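Local atomic coordinates of polyhedrin (Orgyia pseudotsugata cypovirus 5, PDB entry 5A8U), a protein that forms the crystalline matrix of viral occlusion bodies, the polyhedra that protect virus particles outside the host until insect larvae eat them. Residues Val42-Tyr46 and Lys64-Asn70; Gln49-Ala55 and Ser216-Pro221. All coordinates share one frame; numbering follows the deposited sequence.

Interaction 1: Val42-Tyr46 and Lys64-Asn70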
ATOM      1  N   VAL A  42       8.702  24.518  -4.208  1.00  3.26           N
ATOM      2  CA  VAL A  42       7.601  23.607  -3.909  1.00  5.83           C
ATOM      3  C   VAL A  42       7.962  22.705  -2.722  1.00  5.74           C
ATOM      4  O   VAL A  42       9.121  22.289  -2.565  1.00  4.97           O
ATOM      5  CB  VAL A  42       7.238  22.743  -5.147  1.00  3.74           C
ATOM      6  CG1 VAL A  42       6.325  21.561  -4.760  1.00  6.57           C
ATOM      7  CG2 VAL A  42       6.606  23.616  -6.228  1.00  6.41           C
ATOM      8  N   VAL A  43       6.977  22.435  -1.863  1.00  5.55           N
ATOM      9  CA  VAL A  43       7.150  21.368  -0.877  1.00  5.43           C
ATOM     10  C   VAL A  43       6.089  20.308  -1.112  1.00  7.31           C
ATOM     11  O   VAL A  43       4.916  20.635  -1.351  1.00  8.69           O
ATOM     12  CB  VAL A  43       7.155  21.875   0.604  1.00  4.98           C
ATOM     13  CG1 VAL A  43       8.414  22.697   0.883  1.00  8.57           C
ATOM     14  CG2 VAL A  43       5.891  22.668   0.940  1.00  8.06           C
ATOM     15  N   GLN A  44       6.509  19.044  -1.099  1.00  4.51           N
ATOM     16  CA  GLN A  44       5.561  17.948  -1.238  1.00  4.78           C
ATOM     17  C   GLN A  44       5.458  17.238   0.092  1.00  5.67           C
ATOM     18  O   GLN A  44       6.473  16.840   0.668  1.00  6.43           O
ATOM     19  CB  GLN A  44       5.981  16.963  -2.338  1.00  4.43           C
ATOM     20  CG  GLN A  44       4.905  15.897  -2.603  1.00  5.67           C
ATOM     21  CD  GLN A  44       5.165  15.087  -3.866  1.00  7.91           C
ATOM     22  OE1 GLN A  44       4.219  14.560  -4.463  1.00 10.95           O
ATOM     23  NE2 GLN A  44       6.436  14.975  -4.280  1.00  8.80           N
ATOM     24  N   VAL A  45       4.224  17.064   0.554  1.00  3.04           N
ATOM     25  CA  VAL A  45       3.933  16.543   1.883  1.00  4.36           C
ATOM     26  C   VAL A  45       3.299  15.164   1.796  1.00  5.75           C
ATOM     27  O   VAL A  45       2.378  14.938   1.010  1.00  5.39           O
ATOM     28  CB  VAL A  45       2.931  17.466   2.597  1.00  4.98           C
ATOM     29  CG1 VAL A  45       2.533  16.905   3.992  1.00  7.01           C
ATOM     30  CG2 VAL A  45       3.511  18.901   2.689  1.00  7.04           C
ATOM     31  N   TYR A  46       3.800  14.250   2.615  1.00  4.79           N
ATOM     32  CA  TYR A  46       3.139  12.979   2.866  1.00  6.01           C
ATOM     33  C   TYR A  46       3.005  12.838   4.367  1.00  6.80           C
ATOM     34  O   TYR A  46       3.995  12.952   5.087  1.00  5.71           O
ATOM     35  CB  TYR A  46       3.995  11.818   2.348  1.00  5.13           C
ATOM     36  CG  TYR A  46       4.131  11.769   0.841  1.00  5.01           C
ATOM     37  CD1 TYR A  46       3.169  11.128   0.062  1.00  7.59           C
ATOM     38  CD2 TYR A  46       5.210  12.372   0.205  1.00  5.64           C
ATOM     39  CE1 TYR A  46       3.295  11.087  -1.329  1.00  7.24           C
ATOM     40  CE2 TYR A  46       5.341  12.334  -1.164  1.00  5.33           C
ATOM     41  CZ  TYR A  46       4.375  11.707  -1.924  1.00  7.09           C
ATOM     42  OH  TYR A  46       4.506  11.656  -3.296  1.00  8.94           O
ATOM     43  N   LYS A  64       9.776  12.200  -6.368  1.00  3.83           N
ATOM     44  CA  LYS A  64       9.815  13.278  -7.348  1.00  5.58           C
ATOM     45  C   LYS A  64       8.519  14.091  -7.382  1.00  6.20           C
ATOM     46  O   LYS A  64       7.482  13.681  -6.858  1.00  7.59           O
ATOM     47  CB  LYS A  64      10.134  12.731  -8.752  1.00  6.22           C
ATOM     48  CG  LYS A  64       8.980  11.974  -9.383  1.00  7.93           C
ATOM     49  CD  LYS A  64       9.369  11.445 -10.756  1.00 13.46           C
ATOM     50  CE  LYS A  64       8.172  10.929 -11.512  1.00 16.46           C
ATOM     51  NZ  LYS A  64       7.406  12.024 -12.163  1.00 10.04           N
ATOM     52  N   PHE A  65       8.608  15.263  -7.983  1.00  4.34           N
ATOM     53  CA  PHE A  65       7.438  16.075  -8.290  1.00  6.95           C
ATOM     54  C   PHE A  65       7.524  16.489  -9.766  1.00  6.32           C
ATOM     55  O   PHE A  65       8.625  16.735 -10.266  1.00  7.84           O
ATOM     56  CB  PHE A  65       7.388  17.320  -7.398  1.00  5.01           C
ATOM     57  CG  PHE A  65       6.226  18.205  -7.702  1.00  5.86           C
ATOM     58  CD1 PHE A  65       4.968  17.897  -7.198  1.00  8.67           C
ATOM     59  CD2 PHE A  65       6.372  19.304  -8.529  1.00  6.56           C
ATOM     60  CE1 PHE A  65       3.870  18.694  -7.497  1.00  6.07           C
ATOM     61  CE2 PHE A  65       5.276  20.111  -8.832  1.00  7.79           C
ATOM     62  CZ  PHE A  65       4.026  19.804  -8.306  1.00  8.65           C
ATOM     63  N   PRO A  66       6.389  16.509 -10.483  1.00  5.58           N
ATOM     64  CA  PRO A  66       5.069  16.024 -10.080  1.00  5.33           C
ATOM     65  C   PRO A  66       5.036  14.491 -10.121  1.00  6.18           C
ATOM     66  O   PRO A  66       6.039  13.866 -10.446  1.00  6.19           O
ATOM     67  CB  PRO A  66       4.139  16.623 -11.154  1.00  5.84           C
ATOM     68  CG  PRO A  66       5.027  16.707 -12.387  1.00  7.06           C
ATOM     69  CD  PRO A  66       6.383  17.087 -11.844  1.00  5.81           C
ATOM     70  N   ASN A  67       3.903  13.892  -9.778  1.00  6.42           N
ATOM     71  CA  ASN A  67       3.778  12.439  -9.857  1.00  5.83           C
ATOM     72  C   ASN A  67       2.311  12.022  -9.896  1.00  9.45           C
ATOM     73  O   ASN A  67       1.431  12.880  -9.944  1.00  5.08           O
ATOM     74  CB  ASN A  67       4.518  11.796  -8.678  1.00  6.26           C
ATOM     75  CG  ASN A  67       3.993  12.252  -7.343  1.00  6.38           C
ATOM     76  OD1 ASN A  67       2.789  12.308  -7.122  1.00  6.69           O
ATOM     77  ND2 ASN A  67       4.901  12.588  -6.443  1.00  4.24           N
ATOM     78  N   TYR A  68       2.044  10.720  -9.870  1.00  5.09           N
ATOM     79  CA  TYR A  68       0.665  10.269 -10.003  1.00  6.82           C
ATOM     80  C   TYR A  68      -0.216  10.703  -8.834  1.00  5.15           C
ATOM     81  O   TYR A  68      -1.451  10.819  -8.974  1.00  6.92           O
ATOM     82  CB  TYR A  68       0.591   8.748 -10.235  1.00  4.20           C
ATOM     83  CG  TYR A  68       1.079   7.873  -9.096  1.00  7.50           C
ATOM     84  CD1 TYR A  68       0.241   7.554  -8.035  1.00  5.95           C
ATOM     85  CD2 TYR A  68       2.374   7.340  -9.100  1.00  9.61           C
ATOM     86  CE1 TYR A  68       0.673   6.755  -6.999  1.00  6.24           C
ATOM     87  CE2 TYR A  68       2.814   6.521  -8.064  1.00  6.94           C
ATOM     88  CZ  TYR A  68       1.956   6.236  -7.018  1.00 11.18           C
ATOM     89  OH  TYR A  68       2.367   5.424  -5.982  1.00  9.63           O
ATOM     90  N   MET A  69       0.415  10.952  -7.687  1.00  4.59           N
ATOM     91  CA  MET A  69      -0.311  11.361  -6.485  1.00  6.69           C
ATOM     92  C   MET A  69      -0.605  12.856  -6.537  1.00  7.94           C
ATOM     93  O   MET A  69      -1.702  13.294  -6.196  1.00  7.53           O
ATOM     94  CB  MET A  69       0.518  11.033  -5.236  1.00  6.19           C
ATOM     95  CG  MET A  69      -0.227  11.210  -3.909  1.00  9.54           C
ATOM     96  SD  MET A  69      -1.539   9.980  -3.674  1.00 10.83           S
ATOM     97  CE  MET A  69      -0.567   8.477  -3.671  1.00 13.07           C
ATOM     98  N   ASN A  70       0.390  13.631  -6.951  1.00  5.32           N
ATOM     99  CA  ASN A  70       0.268  15.083  -7.021  1.00  8.38           C
ATOM    100  C   ASN A  70       0.748  15.599  -8.366  1.00  8.34           C
ATOM    101  O   ASN A  70       1.917  15.937  -8.524  1.00  7.33           O
ATOM    102  CB  ASN A  70       1.089  15.708  -5.902  1.00  6.46           C
ATOM    103  CG  ASN A  70       0.601  15.273  -4.547  1.00  8.10           C
ATOM    104  OD1 ASN A  70      -0.576  15.462  -4.232  1.00  9.31           O
ATOM    105  ND2 ASN A  70       1.482  14.666  -3.746  1.00  5.40           N
TER
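Gln44 extends from strand 43-50 of the six-stranded antiparallel sheet into the turn of 64-70, an Asx motif in which Asn67 OD1 accepts from Asn70 N. With CG anti to the backbone N (chi1 -173°) and the chain extended beyond it, the side chain reaches the turn. CB leads to CG, which passes 3.8 Å from Asn70 ND2. Past CD, OE1 uses its lone pairs in the carbonyl plane to accept from Asn70 ND2 at 2.8 Å, nearly straight, and from Asn67 ND2 at 2.9 Å, more bent. On the other branch, NE2 also bonds to Tyr38 OH and donates to Lys64 O, lying above that carbonyl's plane. A flipped amide would set NE2 against two N-H donors and OE1 against a carbonyl, so the bonds probably fix its orientation; glutamine suits the place, offering acceptor and donor side by side. Alongside, Val42 CG1 sits over the centre of one Phe65 ring face, with Pro66 CB over the opposite face. Tyr46, whose OH bonds to Leu62 O, brings CE1 to 4.4 Å from Met69 CG. Asn67 ND2 also donates to Lys64 O, at 2.8 Å and nearly along the C=O axis.

Interaction 2: Gln49-Ala55 and Ser216-Pro221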
ATOM      1  N   GLN A  49      -0.664   8.445   9.634  1.00  8.38           N
ATOM      2  CA  GLN A  49      -1.122   8.420  11.016  1.00  9.13           C
ATOM      3  C   GLN A  49      -1.289   6.970  11.442  1.00  8.73           C
ATOM      4  O   GLN A  49      -1.465   6.087  10.603  1.00  7.81           O
ATOM      5  CB  GLN A  49      -2.484   9.109  11.152  1.00  9.78           C
ATOM      6  CG  GLN A  49      -2.548  10.529  10.661  1.00 21.19           C
ATOM      7  CD  GLN A  49      -3.945  11.105  10.785  1.00 23.35           C
ATOM      8  OE1 GLN A  49      -4.515  11.154  11.886  1.00 16.56           O
ATOM      9  NE2 GLN A  49      -4.515  11.531   9.652  1.00 16.02           N
ATOM     10  N   GLY A  50      -1.239   6.718  12.744  1.00  8.10           N
ATOM     11  CA  GLY A  50      -1.461   5.372  13.253  1.00  6.27           C
ATOM     12  C   GLY A  50      -1.582   5.422  14.764  1.00  7.56           C
ATOM     13  O   GLY A  50      -1.456   6.478  15.356  1.00  7.75           O
ATOM     14  N   THR A  51      -1.835   4.278  15.386  1.00  4.23           N
ATOM     15  CA  THR A  51      -2.015   4.235  16.825  1.00  6.87           C
ATOM     16  C   THR A  51      -0.813   3.593  17.515  1.00 10.72           C
ATOM     17  O   THR A  51      -0.279   4.159  18.453  1.00  8.99           O
ATOM     18  CB  THR A  51      -3.280   3.462  17.174  1.00  8.75           C
ATOM     19  OG1 THR A  51      -3.329   2.265  16.379  1.00  7.47           O
ATOM     20  CG2 THR A  51      -4.501   4.319  16.884  1.00  8.95           C
ATOM     21  N   GLU A  52      -0.377   2.429  17.035  1.00  6.75           N
ATOM     22  CA  GLU A  52       0.681   1.666  17.702  1.00  3.68           C
ATOM     23  C   GLU A  52       1.960   1.655  16.887  1.00  6.52           C
ATOM     24  O   GLU A  52       3.068   1.594  17.425  1.00  5.10           O
ATOM     25  CB  GLU A  52       0.232   0.203  17.873  1.00  4.29           C
ATOM     26  CG  GLU A  52      -0.934  -0.002  18.834  1.00  7.38           C
ATOM     27  CD  GLU A  52      -0.554   0.034  20.302  1.00 11.24           C
ATOM     28  OE1 GLU A  52       0.650   0.104  20.657  1.00  8.50           O
ATOM     29  OE2 GLU A  52      -1.492  -0.029  21.123  1.00  7.59           O
ATOM     30  N   VAL A  53       1.795   1.663  15.573  1.00  7.84           N
ATOM     31  CA  VAL A  53       2.928   1.565  14.684  1.00  8.76           C
ATOM     32  C   VAL A  53       2.622   2.377  13.437  1.00 10.88           C
ATOM     33  O   VAL A  53       1.484   2.433  12.947  1.00 11.32           O
ATOM     34  CB  VAL A  53       3.207   0.102  14.322  1.00  7.24           C
ATOM     35  CG1 VAL A  53       2.034  -0.488  13.562  1.00  7.57           C
ATOM     36  CG2 VAL A  53       4.494  -0.026  13.510  1.00 11.00           C
ATOM     37  N   ILE A  54       3.637   3.055  12.948  1.00  6.12           N
ATOM     38  CA  ILE A  54       3.484   3.765  11.703  1.00  5.49           C
ATOM     39  C   ILE A  54       4.701   3.446  10.843  1.00  7.26           C
ATOM     40  O   ILE A  54       5.833   3.675  11.248  1.00  9.62           O
ATOM     41  CB  ILE A  54       3.304   5.255  11.975  1.00  9.94           C
ATOM     42  CG1 ILE A  54       2.908   5.992  10.709  1.00 13.43           C
ATOM     43  CG2 ILE A  54       4.549   5.839  12.527  1.00 18.31           C
ATOM     44  CD1 ILE A  54       2.423   7.384  11.021  1.00 23.53           C
ATOM     45  N   ALA A  55       4.445   2.898   9.659  1.00  6.56           N
ATOM     46  CA  ALA A  55       5.488   2.365   8.805  1.00  5.72           C
ATOM     47  C   ALA A  55       5.116   2.731   7.384  1.00  6.78           C
ATOM     48  O   ALA A  55       3.937   2.839   7.051  1.00  8.10           O
ATOM     49  CB  ALA A  55       5.557   0.847   8.945  1.00  7.38           C
ATOM     50  N   SER A 216      -4.143  -1.926  12.071  1.00  6.23           N
ATOM     51  CA  SER A 216      -3.836  -0.501  12.218  1.00  6.85           C
ATOM     52  C   SER A 216      -2.719  -0.038  11.277  1.00  5.48           C
ATOM     53  O   SER A 216      -2.553   1.152  11.036  1.00  6.95           O
ATOM     54  CB  SER A 216      -3.441  -0.202  13.665  1.00  7.13           C
ATOM     55  OG  SER A 216      -2.122  -0.659  13.922  1.00  7.12           O
ATOM     56  N   LEU A 217      -1.934  -0.980  10.770  1.00  6.06           N
ATOM     57  CA  LEU A 217      -0.797  -0.644   9.900  1.00  6.81           C
ATOM     58  C   LEU A 217      -1.239   0.105   8.632  1.00  8.65           C
ATOM     59  O   LEU A 217      -0.500   0.950   8.121  1.00  7.25           O
ATOM     60  CB  LEU A 217      -0.020  -1.920   9.517  1.00  7.42           C
ATOM     61  CG  LEU A 217       1.297  -1.733   8.764  1.00  8.62           C
ATOM     62  CD1 LEU A 217       2.343  -1.095   9.683  1.00  6.00           C
ATOM     63  CD2 LEU A 217       1.826  -3.054   8.217  1.00  8.57           C
ATOM     64  N   ILE A 218      -2.446  -0.192   8.143  1.00  5.67           N
ATOM     65  CA  ILE A 218      -2.903   0.372   6.880  1.00  7.70           C
ATOM     66  C   ILE A 218      -4.326   0.913   6.890  1.00  8.88           C
ATOM     67  O   ILE A 218      -4.877   1.170   5.831  1.00  6.68           O
ATOM     68  CB  ILE A 218      -2.750  -0.651   5.696  1.00  7.29           C
ATOM     69  CG1 ILE A 218      -3.669  -1.865   5.869  1.00  8.95           C
ATOM     70  CG2 ILE A 218      -1.304  -1.107   5.566  1.00  7.94           C
ATOM     71  CD1 ILE A 218      -3.573  -2.834   4.699  1.00 11.17           C
ATOM     72  N   SER A 219      -4.925   1.078   8.069  1.00  6.17           N
ATOM     73  CA  SER A 219      -6.327   1.501   8.136  1.00  5.67           C
ATOM     74  C   SER A 219      -6.512   3.004   8.398  1.00  5.05           C
ATOM     75  O   SER A 219      -7.597   3.448   8.810  1.00  7.78           O
ATOM     76  CB  SER A 219      -7.089   0.689   9.187  1.00  5.60           C
ATOM     77  OG  SER A 219      -6.541   0.921  10.478  1.00  5.53           O
ATOM     78  N   PHE A 220      -5.460   3.782   8.157  1.00  4.53           N
ATOM     79  CA  PHE A 220      -5.564   5.238   8.257  1.00  6.41           C
ATOM     80  C   PHE A 220      -5.082   5.833   6.966  1.00  6.53           C
ATOM     81  O   PHE A 220      -3.994   5.487   6.500  1.00  9.49           O
ATOM     82  CB  PHE A 220      -4.733   5.764   9.434  1.00  8.84           C
ATOM     83  CG  PHE A 220      -5.185   5.234  10.762  1.00  6.89           C
ATOM     84  CD1 PHE A 220      -6.224   5.843  11.441  1.00  9.00           C
ATOM     85  CD2 PHE A 220      -4.600   4.092  11.317  1.00  8.03           C
ATOM     86  CE1 PHE A 220      -6.665   5.336  12.681  1.00 10.37           C
ATOM     87  CE2 PHE A 220      -5.023   3.596  12.548  1.00  9.91           C
ATOM     88  CZ  PHE A 220      -6.057   4.214  13.222  1.00  9.22           C
ATOM     89  N   PRO A 221      -5.877   6.729   6.369  1.00  7.10           N
ATOM     90  CA  PRO A 221      -5.487   7.279   5.062  1.00  6.97           C
ATOM     91  C   PRO A 221      -4.201   8.080   5.179  1.00  7.41           C
ATOM     92  O   PRO A 221      -3.957   8.707   6.212  1.00  9.16           O
ATOM     93  CB  PRO A 221      -6.664   8.203   4.705  1.00  9.22           C
ATOM     94  CG  PRO A 221      -7.267   8.581   6.028  1.00  9.78           C
ATOM     95  CD  PRO A 221      -7.121   7.342   6.880  1.00  9.91           C
TER
HETATM   96  O   HOH W   1      -1.471   6.879   7.121  1.00 10.58           O
HETATM   97  O   HOH W   2      -3.165  11.401   7.299  1.00 18.45           O
HETATM   98  O   HOH W   3      -1.190   3.380  10.069  1.00 21.96           O
HETATM   99  O   HOH W   4      -0.815   1.791  14.122  1.00  8.21           O
HETATM  100  O   HOH W   5       1.498   2.667   8.805  1.00 13.42           O
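Phe220 lies against the backbone of Gln49 and Gly50, where strand 43-50 ends and the chain turns into strand 53-58. Its CB is 3.5 Å from Gln49 O, CD2 is 3.9 Å from Gly50 CA, and CZ reaches Thr51 CG2. Glycine suits position 50 because a CB would have no room beside Val53 O, across the turn. Leu217 CD1 touches both Val53 CG1 (3.9 Å) and Ala55 CB (3.8 Å), forming an aliphatic patch. Polar groups of the two segments are joined through water. One water accepts from Thr51 N and Val53 N and donates to Ser216 OG at 2.8 Å; a second links Gln49 N to Phe220 O, and a third links Ala55 N to Leu217 O. Ser216 OG, placed between its backbone N and carbonyl carbon (chi1 76°), bonds also to Ala213 O in helix 210-216. At the far end Gln49 NE2 reaches Gly132 O of the second subunit, while Ile218 of the third packs on Leu217 and Ala55. The contact thus sets the loop between helix 210-216 and strand 223-227 against the turn that leads from the six-stranded sheet into strand 53-58 of the three-stranded one.

Both interactions draw on strand 43-50, interaction 1 near its start and interaction 2 at its end, with centres about 21 Å apart. Strand 223-227 relates them further: its residues pack beside the side chains of interaction 1, and the loop of interaction 2 leads into it. Both contacts are largely buried, interaction 2 throughout, whereas a few residues of interaction 1 remain partly exposed. Their chemistry diverges: in 42-46 with 64-70, side-chain amides bond directly to one another, while in 49-55 with 216-221, apolar packing is supplemented by bound waters joining backbone groups and a few polar side chains. Both segment pairs reach the second and third subunits, interaction 1 reaching the third through Tyr68 alone.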